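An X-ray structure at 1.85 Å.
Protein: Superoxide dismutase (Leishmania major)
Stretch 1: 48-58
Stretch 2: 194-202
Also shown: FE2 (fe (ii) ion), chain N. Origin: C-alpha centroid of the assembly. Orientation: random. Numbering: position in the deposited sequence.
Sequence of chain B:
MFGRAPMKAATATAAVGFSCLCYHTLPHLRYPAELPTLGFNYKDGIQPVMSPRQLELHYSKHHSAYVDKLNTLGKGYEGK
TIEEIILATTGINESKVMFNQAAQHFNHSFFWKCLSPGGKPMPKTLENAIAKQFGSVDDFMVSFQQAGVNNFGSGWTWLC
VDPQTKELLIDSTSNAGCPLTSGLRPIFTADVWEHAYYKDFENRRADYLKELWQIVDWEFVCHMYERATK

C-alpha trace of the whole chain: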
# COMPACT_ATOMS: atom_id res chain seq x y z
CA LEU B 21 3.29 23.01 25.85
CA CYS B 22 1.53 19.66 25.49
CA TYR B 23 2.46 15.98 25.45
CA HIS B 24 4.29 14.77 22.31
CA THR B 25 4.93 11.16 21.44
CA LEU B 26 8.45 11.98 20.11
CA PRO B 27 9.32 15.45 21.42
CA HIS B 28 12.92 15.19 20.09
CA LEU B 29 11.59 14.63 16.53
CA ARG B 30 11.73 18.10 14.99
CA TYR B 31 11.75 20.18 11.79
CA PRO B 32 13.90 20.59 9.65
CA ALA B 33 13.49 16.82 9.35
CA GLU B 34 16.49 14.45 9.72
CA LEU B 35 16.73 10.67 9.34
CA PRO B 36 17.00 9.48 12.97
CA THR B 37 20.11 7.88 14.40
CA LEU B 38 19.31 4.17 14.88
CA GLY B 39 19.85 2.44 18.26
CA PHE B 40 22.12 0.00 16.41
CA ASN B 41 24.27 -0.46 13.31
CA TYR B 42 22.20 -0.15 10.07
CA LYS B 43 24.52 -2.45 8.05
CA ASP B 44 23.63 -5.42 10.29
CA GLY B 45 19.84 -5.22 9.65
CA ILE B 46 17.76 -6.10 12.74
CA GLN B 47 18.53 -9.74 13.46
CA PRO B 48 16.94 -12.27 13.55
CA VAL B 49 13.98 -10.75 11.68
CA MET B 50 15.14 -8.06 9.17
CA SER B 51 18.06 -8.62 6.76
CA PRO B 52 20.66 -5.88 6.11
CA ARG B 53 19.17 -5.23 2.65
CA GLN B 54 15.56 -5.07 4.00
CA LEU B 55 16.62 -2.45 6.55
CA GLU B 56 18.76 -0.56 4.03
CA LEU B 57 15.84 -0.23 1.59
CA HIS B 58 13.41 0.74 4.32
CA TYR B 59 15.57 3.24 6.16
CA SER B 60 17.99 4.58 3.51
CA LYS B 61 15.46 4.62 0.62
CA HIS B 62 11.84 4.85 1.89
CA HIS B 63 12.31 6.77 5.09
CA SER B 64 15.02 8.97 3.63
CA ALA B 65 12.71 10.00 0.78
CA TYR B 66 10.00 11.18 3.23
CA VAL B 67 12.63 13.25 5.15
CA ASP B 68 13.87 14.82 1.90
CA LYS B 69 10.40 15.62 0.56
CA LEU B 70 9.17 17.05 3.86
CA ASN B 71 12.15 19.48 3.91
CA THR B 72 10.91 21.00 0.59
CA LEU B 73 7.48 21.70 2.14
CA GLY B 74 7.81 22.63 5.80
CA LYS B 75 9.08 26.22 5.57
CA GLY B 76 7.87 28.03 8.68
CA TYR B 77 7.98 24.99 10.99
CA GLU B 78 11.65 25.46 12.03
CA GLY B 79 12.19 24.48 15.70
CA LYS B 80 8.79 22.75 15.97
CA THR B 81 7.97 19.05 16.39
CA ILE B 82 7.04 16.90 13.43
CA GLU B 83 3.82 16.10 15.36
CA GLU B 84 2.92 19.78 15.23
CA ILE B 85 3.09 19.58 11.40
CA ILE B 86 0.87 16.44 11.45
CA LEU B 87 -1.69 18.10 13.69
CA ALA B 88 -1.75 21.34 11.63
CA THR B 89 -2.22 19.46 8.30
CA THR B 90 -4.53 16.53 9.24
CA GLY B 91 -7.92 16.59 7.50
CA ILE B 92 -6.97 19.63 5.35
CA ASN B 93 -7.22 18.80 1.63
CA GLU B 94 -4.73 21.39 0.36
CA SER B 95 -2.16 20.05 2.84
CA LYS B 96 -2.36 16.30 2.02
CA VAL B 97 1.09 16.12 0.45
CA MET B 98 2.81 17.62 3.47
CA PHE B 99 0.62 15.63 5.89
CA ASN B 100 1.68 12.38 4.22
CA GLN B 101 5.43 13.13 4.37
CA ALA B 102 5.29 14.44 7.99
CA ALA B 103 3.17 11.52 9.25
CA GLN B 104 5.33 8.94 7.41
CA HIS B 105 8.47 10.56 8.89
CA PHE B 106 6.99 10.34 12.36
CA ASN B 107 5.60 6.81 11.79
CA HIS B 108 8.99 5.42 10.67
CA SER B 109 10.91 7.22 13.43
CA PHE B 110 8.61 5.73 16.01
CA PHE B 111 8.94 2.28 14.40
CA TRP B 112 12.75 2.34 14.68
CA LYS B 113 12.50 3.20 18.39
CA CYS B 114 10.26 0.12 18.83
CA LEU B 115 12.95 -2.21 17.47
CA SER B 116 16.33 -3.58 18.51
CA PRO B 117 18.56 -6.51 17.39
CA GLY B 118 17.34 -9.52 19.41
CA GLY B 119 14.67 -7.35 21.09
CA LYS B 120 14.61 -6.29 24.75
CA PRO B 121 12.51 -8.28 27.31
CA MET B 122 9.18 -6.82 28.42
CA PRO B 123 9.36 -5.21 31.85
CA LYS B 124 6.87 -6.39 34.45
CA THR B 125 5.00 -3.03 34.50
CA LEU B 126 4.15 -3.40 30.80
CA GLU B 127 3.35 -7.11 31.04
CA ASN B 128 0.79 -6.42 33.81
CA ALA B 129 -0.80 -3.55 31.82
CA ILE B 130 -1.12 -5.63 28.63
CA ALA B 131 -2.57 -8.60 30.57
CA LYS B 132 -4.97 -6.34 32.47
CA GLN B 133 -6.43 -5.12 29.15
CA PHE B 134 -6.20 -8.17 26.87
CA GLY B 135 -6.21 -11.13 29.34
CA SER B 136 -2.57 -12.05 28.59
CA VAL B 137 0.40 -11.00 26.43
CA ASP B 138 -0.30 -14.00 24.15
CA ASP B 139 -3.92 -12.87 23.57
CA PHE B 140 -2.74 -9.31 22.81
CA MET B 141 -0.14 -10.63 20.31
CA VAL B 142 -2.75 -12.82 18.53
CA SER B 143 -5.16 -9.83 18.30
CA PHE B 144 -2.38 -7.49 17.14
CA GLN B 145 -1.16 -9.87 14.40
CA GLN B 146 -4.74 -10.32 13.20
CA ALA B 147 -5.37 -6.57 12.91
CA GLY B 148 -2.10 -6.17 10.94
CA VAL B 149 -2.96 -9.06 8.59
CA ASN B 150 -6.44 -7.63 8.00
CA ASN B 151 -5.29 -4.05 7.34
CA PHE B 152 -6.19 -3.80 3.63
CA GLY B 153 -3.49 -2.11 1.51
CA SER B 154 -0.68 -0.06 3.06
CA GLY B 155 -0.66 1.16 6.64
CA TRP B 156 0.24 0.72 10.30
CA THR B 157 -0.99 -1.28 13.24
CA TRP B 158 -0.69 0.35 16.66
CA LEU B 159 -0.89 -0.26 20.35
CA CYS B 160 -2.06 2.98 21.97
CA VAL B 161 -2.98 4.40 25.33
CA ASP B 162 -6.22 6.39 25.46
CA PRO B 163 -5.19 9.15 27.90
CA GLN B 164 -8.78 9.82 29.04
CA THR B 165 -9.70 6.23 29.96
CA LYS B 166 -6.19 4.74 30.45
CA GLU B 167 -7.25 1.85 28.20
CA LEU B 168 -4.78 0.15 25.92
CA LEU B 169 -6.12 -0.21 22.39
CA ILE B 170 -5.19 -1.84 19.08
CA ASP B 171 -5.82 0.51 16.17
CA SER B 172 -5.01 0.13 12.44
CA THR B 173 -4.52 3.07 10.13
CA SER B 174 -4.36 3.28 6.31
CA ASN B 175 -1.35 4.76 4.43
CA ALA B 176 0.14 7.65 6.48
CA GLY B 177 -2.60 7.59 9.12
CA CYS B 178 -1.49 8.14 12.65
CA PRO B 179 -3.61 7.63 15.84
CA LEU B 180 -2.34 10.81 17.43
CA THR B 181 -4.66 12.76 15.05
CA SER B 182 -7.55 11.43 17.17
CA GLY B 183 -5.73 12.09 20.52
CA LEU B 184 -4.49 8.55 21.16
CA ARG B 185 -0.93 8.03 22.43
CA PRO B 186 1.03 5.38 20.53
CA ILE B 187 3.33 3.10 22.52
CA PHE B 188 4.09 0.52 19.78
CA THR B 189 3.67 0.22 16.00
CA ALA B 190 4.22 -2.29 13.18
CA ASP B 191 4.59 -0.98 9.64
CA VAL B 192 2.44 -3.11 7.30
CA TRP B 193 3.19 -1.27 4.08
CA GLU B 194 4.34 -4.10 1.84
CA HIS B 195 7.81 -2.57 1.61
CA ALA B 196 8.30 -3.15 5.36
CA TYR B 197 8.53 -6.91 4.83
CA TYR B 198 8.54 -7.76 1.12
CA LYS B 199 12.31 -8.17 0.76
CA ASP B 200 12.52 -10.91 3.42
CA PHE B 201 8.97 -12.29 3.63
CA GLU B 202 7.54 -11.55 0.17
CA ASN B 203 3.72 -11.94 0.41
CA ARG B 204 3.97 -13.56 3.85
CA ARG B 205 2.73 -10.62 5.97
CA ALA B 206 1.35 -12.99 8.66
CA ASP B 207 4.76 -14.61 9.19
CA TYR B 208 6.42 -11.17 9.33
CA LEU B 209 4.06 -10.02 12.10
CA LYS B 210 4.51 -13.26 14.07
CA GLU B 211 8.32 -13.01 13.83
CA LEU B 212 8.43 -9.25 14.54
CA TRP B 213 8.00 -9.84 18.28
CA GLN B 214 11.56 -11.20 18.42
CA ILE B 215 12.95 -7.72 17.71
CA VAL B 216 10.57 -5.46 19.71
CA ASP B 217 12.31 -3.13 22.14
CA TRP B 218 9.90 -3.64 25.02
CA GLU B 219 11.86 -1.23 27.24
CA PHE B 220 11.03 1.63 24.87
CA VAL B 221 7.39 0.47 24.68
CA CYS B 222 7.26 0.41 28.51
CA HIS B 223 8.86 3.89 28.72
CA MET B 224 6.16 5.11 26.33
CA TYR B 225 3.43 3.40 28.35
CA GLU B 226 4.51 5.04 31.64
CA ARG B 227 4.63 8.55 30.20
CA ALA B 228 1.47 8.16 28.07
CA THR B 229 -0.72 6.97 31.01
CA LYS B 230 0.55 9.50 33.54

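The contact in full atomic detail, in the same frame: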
# COMPACT_ATOMS: atom_id res chain seq x y z
N PRO B 48 16.99 -11.25 14.62
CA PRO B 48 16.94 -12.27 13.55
C PRO B 48 15.86 -12.07 12.49
O PRO B 48 15.62 -12.97 11.68
CB PRO B 48 16.65 -13.54 14.33
CG PRO B 48 15.77 -13.07 15.45
CD PRO B 48 16.24 -11.69 15.81
N VAL B 49 15.19 -10.93 12.49
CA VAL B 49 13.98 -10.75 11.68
C VAL B 49 14.21 -10.03 10.33
O VAL B 49 13.79 -10.55 9.29
CB VAL B 49 12.86 -10.07 12.50
CG1 VAL B 49 11.62 -9.77 11.65
CG2 VAL B 49 12.52 -10.98 13.68
N MET B 50 14.89 -8.89 10.37
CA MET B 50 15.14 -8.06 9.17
C MET B 50 16.58 -8.17 8.65
O MET B 50 17.50 -7.86 9.38
CB MET B 50 14.90 -6.59 9.49
CG MET B 50 13.42 -6.23 9.60
SD MET B 50 13.31 -4.47 9.96
CE MET B 50 11.61 -4.40 10.52
N SER B 51 16.74 -8.53 7.38
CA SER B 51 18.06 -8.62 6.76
C SER B 51 18.68 -7.22 6.59
O SER B 51 17.96 -6.22 6.60
CB SER B 51 17.93 -9.26 5.38
OG SER B 51 17.27 -8.36 4.50
N PRO B 52 20.01 -7.16 6.41
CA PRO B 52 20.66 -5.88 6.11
C PRO B 52 20.01 -5.16 4.92
O PRO B 52 19.70 -3.95 5.03
CB PRO B 52 22.13 -6.30 5.80
CG PRO B 52 22.32 -7.50 6.70
CD PRO B 52 21.01 -8.23 6.66
N ARG B 53 19.76 -5.88 3.82
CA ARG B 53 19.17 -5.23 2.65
C ARG B 53 17.73 -4.75 2.93
O ARG B 53 17.37 -3.66 2.50
CB ARG B 53 19.26 -6.11 1.39
CG ARG B 53 18.58 -5.52 0.14
CD ARG B 53 19.17 -4.16 -0.22
NE ARG B 53 18.92 -3.78 -1.61
CZ ARG B 53 19.46 -2.72 -2.20
NH1 ARG B 53 20.30 -1.94 -1.52
NH2 ARG B 53 19.21 -2.46 -3.48
N GLN B 54 16.94 -5.53 3.66
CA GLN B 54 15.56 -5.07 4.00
C GLN B 54 15.61 -3.77 4.78
O GLN B 54 14.82 -2.83 4.52
CB GLN B 54 14.82 -6.15 4.80
CG GLN B 54 13.45 -5.75 5.34
CD GLN B 54 12.40 -5.64 4.24
OE1 GLN B 54 11.69 -6.60 3.93
NE2 GLN B 54 12.33 -4.46 3.62
N LEU B 55 16.53 -3.68 5.74
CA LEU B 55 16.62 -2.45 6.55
C LEU B 55 17.17 -1.29 5.72
O LEU B 55 16.71 -0.15 5.87
CB LEU B 55 17.49 -2.64 7.81
CG LEU B 55 17.66 -1.39 8.69
CD1 LEU B 55 16.30 -0.89 9.21
CD2 LEU B 55 18.59 -1.68 9.85
N GLU B 56 18.15 -1.59 4.88
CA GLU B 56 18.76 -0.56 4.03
C GLU B 56 17.72 0.09 3.11
O GLU B 56 17.65 1.33 3.01
CB GLU B 56 19.91 -1.14 3.20
CG GLU B 56 20.54 -0.12 2.27
CD GLU B 56 21.68 -0.66 1.43
OE1 GLU B 56 21.72 -1.88 1.09
OE2 GLU B 56 22.54 0.17 1.09
N LEU B 57 16.92 -0.74 2.45
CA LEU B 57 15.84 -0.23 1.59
C LEU B 57 14.92 0.64 2.42
O LEU B 57 14.59 1.77 2.05
CB LEU B 57 15.02 -1.37 0.98
CG LEU B 57 15.79 -2.20 -0.05
CD1 LEU B 57 15.00 -3.45 -0.41
CD2 LEU B 57 16.14 -1.35 -1.28
N HIS B 58 14.51 0.11 3.57
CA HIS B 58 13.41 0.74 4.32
C HIS B 58 13.83 2.07 4.90
O HIS B 58 13.08 3.08 4.84
CB HIS B 58 12.96 -0.19 5.46
CG HIS B 58 11.55 0.09 5.94
ND1 HIS B 58 10.89 -0.73 6.77
CD2 HIS B 58 10.67 1.14 5.63
CE1 HIS B 58 9.65 -0.24 6.98
NE2 HIS B 58 9.53 0.90 6.29
N GLU B 194 3.71 -2.88 2.34
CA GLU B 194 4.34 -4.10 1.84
C GLU B 194 5.85 -3.98 1.80
O GLU B 194 6.56 -4.98 1.98
CB GLU B 194 3.79 -4.50 0.46
CG GLU B 194 2.34 -4.95 0.51
CD GLU B 194 1.77 -5.33 -0.86
OE1 GLU B 194 1.85 -4.50 -1.81
OE2 GLU B 194 1.20 -6.46 -0.95
N HIS B 195 6.36 -2.77 1.58
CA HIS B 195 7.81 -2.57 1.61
C HIS B 195 8.44 -2.87 2.95
O HIS B 195 9.66 -3.08 2.99
CB HIS B 195 8.21 -1.14 1.13
CG HIS B 195 7.88 -0.04 2.11
ND1 HIS B 195 7.04 0.99 1.80
CD2 HIS B 195 8.33 0.18 3.43
CE1 HIS B 195 6.94 1.83 2.87
NE2 HIS B 195 7.72 1.33 3.88
N ALA B 196 7.67 -2.90 4.04
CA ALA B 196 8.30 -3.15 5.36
C ALA B 196 8.82 -4.58 5.43
O ALA B 196 9.81 -4.87 6.14
CB ALA B 196 7.33 -2.88 6.51
N TYR B 197 8.19 -5.48 4.68
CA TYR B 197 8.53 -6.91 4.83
C TYR B 197 8.75 -7.64 3.53
O TYR B 197 9.07 -8.83 3.57
CB TYR B 197 7.40 -7.64 5.60
CG TYR B 197 6.02 -7.52 4.94
CD1 TYR B 197 5.60 -8.44 3.96
CD2 TYR B 197 5.15 -6.49 5.29
CE1 TYR B 197 4.33 -8.30 3.35
CE2 TYR B 197 3.91 -6.36 4.70
CZ TYR B 197 3.51 -7.25 3.73
OH TYR B 197 2.28 -7.13 3.13
N TYR B 198 8.56 -6.99 2.37
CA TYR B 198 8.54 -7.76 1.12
C TYR B 198 9.89 -8.36 0.73
O TYR B 198 9.94 -9.42 0.09
CB TYR B 198 7.97 -6.99 -0.08
CG TYR B 198 7.12 -7.87 -0.98
CD1 TYR B 198 5.79 -8.13 -0.66
CD2 TYR B 198 7.66 -8.47 -2.11
CE1 TYR B 198 5.00 -8.95 -1.47
CE2 TYR B 198 6.90 -9.31 -2.92
CZ TYR B 198 5.57 -9.54 -2.60
OH TYR B 198 4.80 -10.36 -3.40
N LYS B 199 10.96 -7.67 1.08
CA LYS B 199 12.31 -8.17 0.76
C LYS B 199 12.57 -9.51 1.43
O LYS B 199 13.11 -10.42 0.81
CB LYS B 199 13.40 -7.14 1.13
CG LYS B 199 14.83 -7.57 0.81
CD LYS B 199 15.06 -7.58 -0.70
CE LYS B 199 16.41 -8.17 -1.06
NZ LYS B 199 16.63 -8.00 -2.52
N ASP B 200 12.20 -9.66 2.70
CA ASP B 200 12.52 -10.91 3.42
C ASP B 200 11.38 -11.93 3.44
O ASP B 200 11.64 -13.14 3.50
CB ASP B 200 12.90 -10.61 4.87
CG ASP B 200 14.14 -9.71 4.98
OD1 ASP B 200 14.93 -9.62 4.02
OD2 ASP B 200 14.32 -9.12 6.07
N PHE B 201 10.13 -11.43 3.43
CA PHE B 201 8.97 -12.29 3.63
C PHE B 201 8.05 -12.36 2.41
O PHE B 201 7.03 -13.07 2.45
CB PHE B 201 8.15 -11.79 4.83
CG PHE B 201 8.83 -11.99 6.15
CD1 PHE B 201 8.70 -13.21 6.82
CD2 PHE B 201 9.65 -10.99 6.70
CE1 PHE B 201 9.36 -13.40 8.04
CE2 PHE B 201 10.30 -11.19 7.91
CZ PHE B 201 10.14 -12.38 8.59
N GLU B 202 8.41 -11.64 1.35
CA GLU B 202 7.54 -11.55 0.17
C GLU B 202 6.08 -11.29 0.60
O GLU B 202 5.82 -10.36 1.39
CB GLU B 202 7.72 -12.82 -0.72
CG GLU B 202 9.20 -13.05 -1.09
CD GLU B 202 9.47 -14.36 -1.83
OE1 GLU B 202 8.84 -15.40 -1.53
OE2 GLU B 202 10.34 -14.36 -2.73
FE FE2 N . 7.61 1.86 5.88
O HOH W 1 11.65 -3.34 7.29
O HOH W 2 5.55 2.74 5.60

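Stretch 1 runs as a loop from Pro-48, which follows a cis peptide bond, to Ser-51, and then turns into a helix from Pro-52 that continues beyond His-58. Stretch 2 holds a short helix, 198-201, with Tyr-197 at its N-cap position; Glu-202, the first residue after it to leave helical phi/psi, has a positive phi. The backbones come closest at Gln-54 and Lys-199, whose CA atoms lie 5.5 Å apart, and remain near at His-58 and Ala-196, CA to CA 6.5 Å. Touching residues are at least 137 positions apart in sequence, so this is a long-range contact; it buries 550 Å², both sides summed.

The first rule is to make the start of one helix answer to an acid on the other. Ser-51 caps its own helix, its OG accepting from Gln-54 N at 3.0 Å, and the same OG donates to Asp-200 OD1 at 2.7 Å. The backbone completes the grip: Ser-51 N donates to Asp-200 OD2 at 2.8 Å, almost straight at 171°. One carboxylate thus takes up both donors of a single residue, one with each oxygen, and the cap becomes part of the contact.

Gln-54 has the most area covered by the other stretch. Its CA-to-CB bond points toward stretch 2, and with chi1 t and chi2 p its amide makes its hydrogen bonds to backbone atoms, and its OE1 also lies 3.3 Å from Lys-199 CB. NE2 makes a weak hydrogen bond to His-195 O at 3.1 Å, while OE1 accepts a weak one from Asp-200 N at 3.3 Å. The two ends of one amide therefore reach backbone atoms five residues apart, spanning the turn that leads into the short helix.

At the His-58 end the two stretches share a metal. His-58 NE2 and His-195 NE2 bind FE2 at 2.2 and 2.1 Å. These two nitrogens are 3.0 Å apart because they share the ion, not a hydrogen bond. The rings meet as an offset edge-to-face pair, the edge of His-195 toward the face of His-58, with planes at 74°. On the other ring nitrogen, His-58 ND1 donates to water 1 at 2.8 Å, and that water donates to Ala-196 O at 2.7 Å, tying the ligand's orientation to the opposing backbone. Ala-196 CB packs 3.5 Å from His-58 CE1.

Apolar contacts fill in around these polar links. Val-49 CG1 meets Phe-201 CE2 at 4.2 Å, and the aliphatic part of Lys-199 lies along stretch 1, its CE 3.6 Å from Arg-53 CG and its CD 4.1 Å from Leu-57 CD1.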